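Local coordinates for molybdopterin-guanine dinucleotide biosynthesis protein A (MobA) (Archaeoglobus fulgidus, PDB 3NGW), which probably transfers the GMP moiety of GTP to molybdopterin, the guanylylation step in making the guanine dinucleotide form of the molybdenum cofactor, at residues 27-39 with 89-102. Sequence-based numbering, arbitrary orientation.
Sequences KLIEWVLEKYSPF and AAIDMPFVKPEVLE
The hydroxyl of Tyr36 is joined through one water to the last residue of strand 86-90 and to the turn that follows it: the water accepts a hydrogen bond from Tyr36 OH at 2.6 Å and donates its own two to Ala90 O and Met93 O. With three bonds in use, the water sits near the plane of the tyrosine ring, off its edge, and ties Tyr36 to the type I turn of residues 90-93. It illustrates how a buried turn can be tied to a helix through solvent. Val96 CB packs against Tyr36 OH at 3.4 Å, with Ala89 CB also close to that oxygen, while Leu101 CD1 meets the ring edge at CE1.

The preceding residue, Lys35, adds a direct bond, its NZ reaching Pro94 O at 2.8 Å with the donor tilted 35° from the carbonyl plane. The chain runs out with CG anti to the backbone N, then bends at chi3 (-77°) and chi4 (69°), which brings the ammonium back to the loop while CG covers one face of Tyr36. With an alanine in place of Lys35, Pro94 O would probably lose its ammonium partner and the tyrosine ring the CG methylene lying over one face.

Toward the N-terminus of the helix, Phe95 turns its edge to the face of Trp31 in an offset edge-to-face pair, planes at 85°; Trp31 NE1 bonds Leu23 O. Leu28 CD2 packs on Pro94 CB at 3.6 Å, and Ile91 CG1 meets Val32 CG1 at 4.0 Å. In the turn of residues 36-39, Phe39 CZ touches Pro98 CB.

Within this MobA-like NTP transferase domain of the GT-A clan, helix 28-36 thus packs against the link from strand 86-90 to helix 98-111, with strand 2-6 of the mixed sheet touching Val32, Tyr36 and Phe39, and helix 182-194 reaching Trp31 and Phe95 through Cys192, which is disulfide-bonded to Cys24.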
ATOM      1  N   LYS A  27       4.245  -2.836  17.090  1.00 31.06           N
ATOM      2  CA  LYS A  27       4.078  -1.657  16.250  1.00 37.99           C
ATOM      3  C   LYS A  27       3.596  -2.033  14.852  1.00 35.14           C
ATOM      4  O   LYS A  27       3.872  -3.131  14.373  1.00 42.71           O
ATOM      5  CB  LYS A  27       5.402  -0.903  16.146  1.00 29.39           C
ATOM      6  CG  LYS A  27       5.892  -0.321  17.454  1.00 34.00           C
ATOM      7  CD  LYS A  27       7.138   0.527  17.229  1.00 38.59           C
ATOM      8  CE  LYS A  27       7.625   1.146  18.531  1.00 43.26           C
ATOM      9  NZ  LYS A  27       8.811   2.031  18.336  1.00 41.16           N
ATOM     10  N   LEU A  28       2.882  -1.130  14.189  1.00 43.71           N
ATOM     11  CA  LEU A  28       2.402  -1.434  12.851  1.00 38.16           C
ATOM     12  C   LEU A  28       3.532  -1.656  11.869  1.00 29.40           C
ATOM     13  O   LEU A  28       3.425  -2.504  10.990  1.00 35.73           O
ATOM     14  CB  LEU A  28       1.487  -0.331  12.334  1.00 38.60           C
ATOM     15  CG  LEU A  28       0.025  -0.478  12.743  1.00 39.47           C
ATOM     16  CD1 LEU A  28      -0.767   0.653  12.117  1.00 36.37           C
ATOM     17  CD2 LEU A  28      -0.525  -1.829  12.302  1.00 42.21           C
ATOM     18  N   ILE A  29       4.613  -0.898  12.002  1.00 34.08           N
ATOM     19  CA  ILE A  29       5.727  -1.083  11.082  1.00 34.42           C
ATOM     20  C   ILE A  29       6.310  -2.494  11.207  1.00 33.03           C
ATOM     21  O   ILE A  29       6.728  -3.081  10.212  1.00 36.31           O
ATOM     22  CB  ILE A  29       6.845  -0.049  11.308  1.00 30.97           C
ATOM     23  CG1 ILE A  29       7.951  -0.268  10.283  1.00 30.97           C
ATOM     24  CG2 ILE A  29       7.374  -0.139  12.730  1.00 35.06           C
ATOM     25  CD1 ILE A  29       7.492  -0.096   8.820  1.00 25.68           C
ATOM     26  N   GLU A  30       6.322  -3.049  12.415  1.00 35.43           N
ATOM     27  CA  GLU A  30       6.859  -4.393  12.601  1.00 40.26           C
ATOM     28  C   GLU A  30       5.885  -5.425  12.044  1.00 39.24           C
ATOM     29  O   GLU A  30       6.288  -6.514  11.638  1.00 45.92           O
ATOM     30  CB  GLU A  30       7.158  -4.639  14.081  1.00 40.90           C
ATOM     31  CG  GLU A  30       7.963  -3.493  14.672  1.00 52.34           C
ATOM     32  CD  GLU A  30       8.482  -3.742  16.077  1.00 55.74           C
ATOM     33  OE1 GLU A  30       7.820  -4.472  16.856  1.00 49.19           O
ATOM     34  OE2 GLU A  30       9.549  -3.170  16.402  1.00 47.77           O
ATOM     35  N   TRP A  31       4.607  -5.072  12.011  1.00 35.58           N
ATOM     36  CA  TRP A  31       3.598  -5.959  11.458  1.00 34.60           C
ATOM     37  C   TRP A  31       3.836  -6.188   9.967  1.00 35.23           C
ATOM     38  O   TRP A  31       3.879  -7.328   9.514  1.00 45.94           O
ATOM     39  CB  TRP A  31       2.206  -5.367  11.638  1.00 39.89           C
ATOM     40  CG  TRP A  31       1.480  -5.851  12.844  1.00 43.82           C
ATOM     41  CD1 TRP A  31       1.652  -5.442  14.140  1.00 39.53           C
ATOM     42  CD2 TRP A  31       0.442  -6.839  12.867  1.00 49.35           C
ATOM     43  NE1 TRP A  31       0.780  -6.117  14.970  1.00 41.87           N
ATOM     44  CE2 TRP A  31       0.032  -6.981  14.216  1.00 47.35           C
ATOM     45  CE3 TRP A  31      -0.175  -7.623  11.881  1.00 52.82           C
ATOM     46  CZ2 TRP A  31      -0.979  -7.873  14.596  1.00 56.13           C
ATOM     47  CZ3 TRP A  31      -1.182  -8.511  12.263  1.00 51.63           C
ATOM     48  CH2 TRP A  31      -1.569  -8.631  13.610  1.00 50.39           C
ATOM     49  N   VAL A  32       3.975  -5.100   9.207  1.00 35.80           N
ATOM     50  CA  VAL A  32       4.190  -5.198   7.765  1.00 38.05           C
ATOM     51  C   VAL A  32       5.601  -5.674   7.423  1.00 35.74           C
ATOM     52  O   VAL A  32       5.814  -6.308   6.395  1.00 39.23           O
ATOM     53  CB  VAL A  32       3.878  -3.844   7.045  1.00 36.82           C
ATOM     54  CG1 VAL A  32       2.409  -3.488   7.246  1.00 28.93           C
ATOM     55  CG2 VAL A  32       4.769  -2.727   7.576  1.00 34.28           C
ATOM     56  N   LEU A  33       6.555  -5.378   8.297  1.00 36.03           N
ATOM     57  CA  LEU A  33       7.930  -5.810   8.105  1.00 35.11           C
ATOM     58  C   LEU A  33       7.919  -7.336   8.042  1.00 39.09           C
ATOM     59  O   LEU A  33       8.401  -7.926   7.075  1.00 37.76           O
ATOM     60  CB  LEU A  33       8.785  -5.321   9.276  1.00 35.27           C
ATOM     61  CG  LEU A  33      10.009  -4.425   9.041  1.00 37.29           C
ATOM     62  CD1 LEU A  33       9.868  -3.602   7.786  1.00 26.76           C
ATOM     63  CD2 LEU A  33      10.196  -3.513  10.260  1.00 33.88           C
ATOM     64  N   GLU A  34       7.341  -7.968   9.065  1.00 37.43           N
ATOM     65  CA  GLU A  34       7.230  -9.430   9.137  1.00 36.48           C
ATOM     66  C   GLU A  34       6.456 -10.026   7.979  1.00 33.62           C
ATOM     67  O   GLU A  34       6.897 -10.985   7.354  1.00 36.77           O
ATOM     68  CB  GLU A  34       6.498  -9.857  10.413  1.00 33.51           C
ATOM     69  CG  GLU A  34       7.311  -9.831  11.670  1.00 47.80           C
ATOM     70  CD  GLU A  34       6.470 -10.138  12.910  1.00 43.73           C
ATOM     71  OE1 GLU A  34       5.602 -11.036  12.845  1.00 33.99           O
ATOM     72  OE2 GLU A  34       6.698  -9.489  13.951  1.00 40.31           O
ATOM     73  N   LYS A  35       5.283  -9.455   7.723  1.00 37.04           N
ATOM     74  CA  LYS A  35       4.384  -9.938   6.677  1.00 36.12           C
ATOM     75  C   LYS A  35       4.933  -9.925   5.245  1.00 35.55           C
ATOM     76  O   LYS A  35       4.644 -10.832   4.468  1.00 41.22           O
ATOM     77  CB  LYS A  35       3.070  -9.143   6.732  1.00 35.91           C
ATOM     78  CG  LYS A  35       2.073  -9.503   5.638  1.00 30.06           C
ATOM     79  CD  LYS A  35       0.852  -8.592   5.628  1.00 43.64           C
ATOM     80  CE  LYS A  35      -0.149  -8.929   6.721  1.00 43.06           C
ATOM     81  NZ  LYS A  35       0.375  -8.605   8.064  1.00 61.74           N
ATOM     82  N   TYR A  36       5.741  -8.922   4.916  1.00 34.20           N
ATOM     83  CA  TYR A  36       6.272  -8.770   3.571  1.00 32.85           C
ATOM     84  C   TYR A  36       7.750  -9.080   3.401  1.00 33.82           C
ATOM     85  O   TYR A  36       8.282  -8.958   2.293  1.00 29.70           O
ATOM     86  CB  TYR A  36       6.005  -7.338   3.083  1.00 37.49           C
ATOM     87  CG  TYR A  36       4.540  -6.948   3.094  1.00 28.18           C
ATOM     88  CD1 TYR A  36       3.623  -7.563   2.234  1.00 32.09           C
ATOM     89  CD2 TYR A  36       4.064  -5.998   3.993  1.00 29.09           C
ATOM     90  CE1 TYR A  36       2.262  -7.241   2.275  1.00 29.14           C
ATOM     91  CE2 TYR A  36       2.712  -5.670   4.048  1.00 33.43           C
ATOM     92  CZ  TYR A  36       1.816  -6.296   3.189  1.00 35.25           C
ATOM     93  OH  TYR A  36       0.478  -5.988   3.265  1.00 35.74           O
ATOM     94  N   SER A  37       8.429  -9.466   4.476  1.00 31.06           N
ATOM     95  CA  SER A  37       9.857  -9.769   4.353  1.00 42.55           C
ATOM     96  C   SER A  37      10.170 -10.902   3.362  1.00 38.00           C
ATOM     97  O   SER A  37      11.208 -10.878   2.703  1.00 46.92           O
ATOM     98  CB  SER A  37      10.482 -10.082   5.732  1.00 39.44           C
ATOM     99  OG  SER A  37       9.852 -11.170   6.376  1.00 54.82           O
ATOM    100  N   PRO A  38       9.273 -11.899   3.233  1.00 34.96           N
ATOM    101  CA  PRO A  38       9.512 -13.010   2.304  1.00 31.95           C
ATOM    102  C   PRO A  38       9.560 -12.635   0.817  1.00 40.21           C
ATOM    103  O   PRO A  38      10.070 -13.406   0.005  1.00 47.19           O
ATOM    104  CB  PRO A  38       8.348 -13.958   2.594  1.00 31.12           C
ATOM    105  CG  PRO A  38       8.028 -13.684   4.013  1.00 41.03           C
ATOM    106  CD  PRO A  38       8.096 -12.181   4.075  1.00 33.25           C
ATOM    107  N   PHE A  39       9.041 -11.464   0.458  1.00 32.33           N
ATOM    108  CA  PHE A  39       9.004 -11.056  -0.947  1.00 36.48           C
ATOM    109  C   PHE A  39      10.073 -10.035  -1.322  1.00 34.08           C
ATOM    110  O   PHE A  39      10.956  -9.725  -0.524  1.00 41.47           O
ATOM    111  CB  PHE A  39       7.614 -10.496  -1.264  1.00 37.72           C
ATOM    112  CG  PHE A  39       6.498 -11.267  -0.614  1.00 37.83           C
ATOM    113  CD1 PHE A  39       6.156 -12.541  -1.066  1.00 43.95           C
ATOM    114  CD2 PHE A  39       5.844 -10.754   0.498  1.00 38.77           C
ATOM    115  CE1 PHE A  39       5.178 -13.293  -0.417  1.00 38.32           C
ATOM    116  CE2 PHE A  39       4.868 -11.495   1.154  1.00 34.92           C
ATOM    117  CZ  PHE A  39       4.535 -12.770   0.696  1.00 41.62           C
ATOM    118  N   ALA A  89       0.606  -1.914  -1.079  1.00 36.61           N
ATOM    119  CA  ALA A  89      -0.138  -2.232   0.117  1.00 42.06           C
ATOM    120  C   ALA A  89       0.195  -1.132   1.109  1.00 46.12           C
ATOM    121  O   ALA A  89       1.363  -0.818   1.333  1.00 50.44           O
ATOM    122  CB  ALA A  89       0.281  -3.578   0.655  1.00 30.89           C
ATOM    123  N   ALA A  90      -0.830  -0.523   1.686  1.00 44.71           N
ATOM    124  CA  ALA A  90      -0.594   0.529   2.651  1.00 39.94           C
ATOM    125  C   ALA A  90      -0.456  -0.086   4.035  1.00 40.99           C
ATOM    126  O   ALA A  90      -1.050  -1.126   4.330  1.00 44.03           O
ATOM    127  CB  ALA A  90      -1.730   1.519   2.618  1.00 31.44           C
ATOM    128  N   ILE A  91       0.349   0.554   4.872  1.00 31.28           N
ATOM    129  CA  ILE A  91       0.565   0.102   6.231  1.00 34.51           C
ATOM    130  C   ILE A  91      -0.752   0.178   6.997  1.00 38.09           C
ATOM    131  O   ILE A  91      -0.919  -0.495   8.008  1.00 42.44           O
ATOM    132  CB  ILE A  91       1.598   0.993   6.939  1.00 31.86           C
ATOM    133  CG1 ILE A  91       1.991   0.379   8.277  1.00 34.64           C
ATOM    134  CG2 ILE A  91       1.013   2.380   7.165  1.00 33.20           C
ATOM    135  CD1 ILE A  91       3.202   1.037   8.922  1.00 27.90           C
ATOM    136  N   ASP A  92      -1.675   1.002   6.505  1.00 40.83           N
ATOM    137  CA  ASP A  92      -2.978   1.182   7.136  1.00 43.57           C
ATOM    138  C   ASP A  92      -3.778  -0.115   7.166  1.00 43.19           C
ATOM    139  O   ASP A  92      -4.739  -0.240   7.925  1.00 49.93           O
ATOM    140  CB  ASP A  92      -3.792   2.252   6.401  1.00 47.20           C
ATOM    141  CG  ASP A  92      -3.046   3.570   6.264  1.00 55.68           C
ATOM    142  OD1 ASP A  92      -1.973   3.594   5.616  1.00 55.90           O
ATOM    143  OD2 ASP A  92      -3.534   4.589   6.797  1.00 61.00           O
HETATM  144  N   MSE A  93      -3.392  -1.072   6.332  1.00 38.19           N
HETATM  145  CA  MSE A  93      -4.059  -2.369   6.275  1.00 40.39           C
HETATM  146  C   MSE A  93      -3.069  -3.423   6.791  1.00 36.83           C
HETATM  147  O   MSE A  93      -2.306  -3.999   6.017  1.00 39.90           O
HETATM  148  CB  MSE A  93      -4.472  -2.670   4.828  1.00 33.01           C
HETATM  149  CG  MSE A  93      -5.612  -1.794   4.324  1.00 38.88           C
HETATM  150 SE   MSE A  93      -5.975  -1.910   2.417  1.00 55.12          SE
HETATM  151  CE  MSE A  93      -5.062  -0.300   1.831  1.00 44.57           C
ATOM    152  N   PRO A  94      -3.067  -3.682   8.107  1.00 31.00           N
ATOM    153  CA  PRO A  94      -2.160  -4.658   8.717  1.00 37.51           C
ATOM    154  C   PRO A  94      -2.567  -6.123   8.604  1.00 42.26           C
ATOM    155  O   PRO A  94      -1.772  -7.003   8.925  1.00 38.79           O
ATOM    156  CB  PRO A  94      -2.125  -4.213  10.165  1.00 31.17           C
ATOM    157  CG  PRO A  94      -3.553  -3.859  10.386  1.00 31.37           C
ATOM    158  CD  PRO A  94      -3.864  -3.015   9.151  1.00 32.75           C
ATOM    159  N   PHE A  95      -3.792  -6.386   8.157  1.00 38.92           N
ATOM    160  CA  PHE A  95      -4.270  -7.760   8.041  1.00 34.04           C
ATOM    161  C   PHE A  95      -4.284  -8.301   6.626  1.00 42.58           C
ATOM    162  O   PHE A  95      -4.903  -9.331   6.371  1.00 42.13           O
ATOM    163  CB  PHE A  95      -5.674  -7.873   8.630  1.00 42.14           C
ATOM    164  CG  PHE A  95      -5.770  -7.388  10.037  1.00 43.24           C
ATOM    165  CD1 PHE A  95      -4.912  -7.888  11.012  1.00 41.94           C
ATOM    166  CD2 PHE A  95      -6.699  -6.416  10.388  1.00 44.37           C
ATOM    167  CE1 PHE A  95      -4.980  -7.434  12.324  1.00 45.54           C
ATOM    168  CE2 PHE A  95      -6.779  -5.954  11.693  1.00 50.45           C
ATOM    169  CZ  PHE A  95      -5.913  -6.462  12.665  1.00 54.43           C
ATOM    170  N   VAL A  96      -3.603  -7.618   5.710  1.00 38.59           N
ATOM    171  CA  VAL A  96      -3.571  -8.063   4.328  1.00 34.78           C
ATOM    172  C   VAL A  96      -3.069  -9.487   4.212  1.00 38.97           C
ATOM    173  O   VAL A  96      -2.108  -9.872   4.872  1.00 36.92           O
ATOM    174  CB  VAL A  96      -2.678  -7.171   3.462  1.00 37.68           C
ATOM    175  CG1 VAL A  96      -2.491  -7.814   2.096  1.00 32.62           C
ATOM    176  CG2 VAL A  96      -3.308  -5.793   3.313  1.00 33.35           C
ATOM    177  N   LYS A  97      -3.738 -10.267   3.368  1.00 39.77           N
ATOM    178  CA  LYS A  97      -3.358 -11.652   3.144  1.00 43.84           C
ATOM    179  C   LYS A  97      -2.466 -11.786   1.919  1.00 43.86           C
ATOM    180  O   LYS A  97      -2.839 -11.396   0.812  1.00 41.43           O
ATOM    181  CB  LYS A  97      -4.601 -12.535   3.006  1.00 42.49           C
ATOM    182  CG  LYS A  97      -5.091 -13.047   4.350  1.00 36.35           C
ATOM    183  CD  LYS A  97      -6.223 -14.045   4.230  1.00 47.10           C
ATOM    184  CE  LYS A  97      -6.174 -15.052   5.387  1.00 64.60           C
ATOM    185  NZ  LYS A  97      -6.035 -14.389   6.734  1.00 66.09           N
ATOM    186  N   PRO A  98      -1.258 -12.336   2.112  1.00 48.33           N
ATOM    187  CA  PRO A  98      -0.286 -12.529   1.031  1.00 42.14           C
ATOM    188  C   PRO A  98      -0.888 -13.252  -0.167  1.00 41.59           C
ATOM    189  O   PRO A  98      -0.512 -12.986  -1.305  1.00 45.81           O
ATOM    190  CB  PRO A  98       0.825 -13.329   1.710  1.00 43.98           C
ATOM    191  CG  PRO A  98       0.783 -12.811   3.126  1.00 45.04           C
ATOM    192  CD  PRO A  98      -0.712 -12.814   3.397  1.00 42.05           C
ATOM    193  N   GLU A  99      -1.824 -14.157   0.096  1.00 34.54           N
ATOM    194  CA  GLU A  99      -2.465 -14.894  -0.977  1.00 39.94           C
ATOM    195  C   GLU A  99      -3.202 -13.911  -1.873  1.00 40.00           C
ATOM    196  O   GLU A  99      -3.187 -14.052  -3.096  1.00 40.18           O
ATOM    197  CB  GLU A  99      -3.468 -15.921  -0.436  1.00 46.28           C
ATOM    198  CG  GLU A  99      -2.993 -16.755   0.766  1.00 69.40           C
ATOM    199  CD  GLU A  99      -3.063 -15.984   2.087  1.00 75.57           C
ATOM    200  OE1 GLU A  99      -2.122 -15.216   2.388  1.00 68.18           O
ATOM    201  OE2 GLU A  99      -4.073 -16.141   2.815  1.00 80.56           O
ATOM    202  N   VAL A 100      -3.850 -12.921  -1.255  1.00 34.96           N
ATOM    203  CA  VAL A 100      -4.597 -11.900  -1.996  1.00 40.84           C
ATOM    204  C   VAL A 100      -3.637 -11.122  -2.892  1.00 40.39           C
ATOM    205  O   VAL A 100      -3.896 -10.930  -4.087  1.00 44.35           O
ATOM    206  CB  VAL A 100      -5.334 -10.899  -1.046  1.00 39.55           C
ATOM    207  CG1 VAL A 100      -5.971  -9.777  -1.861  1.00 41.10           C
ATOM    208  CG2 VAL A 100      -6.413 -11.623  -0.247  1.00 28.47           C
ATOM    209  N   LEU A 101      -2.510 -10.702  -2.321  1.00 39.25           N
ATOM    210  CA  LEU A 101      -1.513  -9.945  -3.076  1.00 41.18           C
ATOM    211  C   LEU A 101      -0.950 -10.757  -4.226  1.00 42.51           C
ATOM    212  O   LEU A 101      -0.863 -10.277  -5.358  1.00 42.73           O
ATOM    213  CB  LEU A 101      -0.375  -9.490  -2.155  1.00 40.87           C
ATOM    214  CG  LEU A 101      -0.649  -8.217  -1.342  1.00 41.89           C
ATOM    215  CD1 LEU A 101       0.458  -7.993  -0.333  1.00 42.07           C
ATOM    216  CD2 LEU A 101      -0.754  -7.026  -2.288  1.00 46.66           C
ATOM    217  N   GLU A 102      -0.560 -11.990  -3.929  1.00 44.63           N
ATOM    218  CA  GLU A 102      -0.002 -12.873  -4.941  1.00 41.60           C
ATOM    219  C   GLU A 102      -0.971 -12.946  -6.128  1.00 31.33           C
ATOM    220  O   GLU A 102      -0.570 -12.833  -7.286  1.00 38.88           O
ATOM    221  CB  GLU A 102       0.227 -14.265  -4.343  1.00 39.06           C
ATOM    222  CG  GLU A 102       1.479 -14.951  -4.861  1.00 60.40           C
ATOM    223  CD  GLU A 102       2.598 -15.014  -3.832  1.00 65.79           C
ATOM    224  OE1 GLU A 102       3.783 -14.937  -4.238  1.00 66.32           O
ATOM    225  OE2 GLU A 102       2.298 -15.159  -2.621  1.00 66.22           O
TER
HETATM  226  O   HOH W   1      -0.393  -3.808   4.347  1.00 28.66           O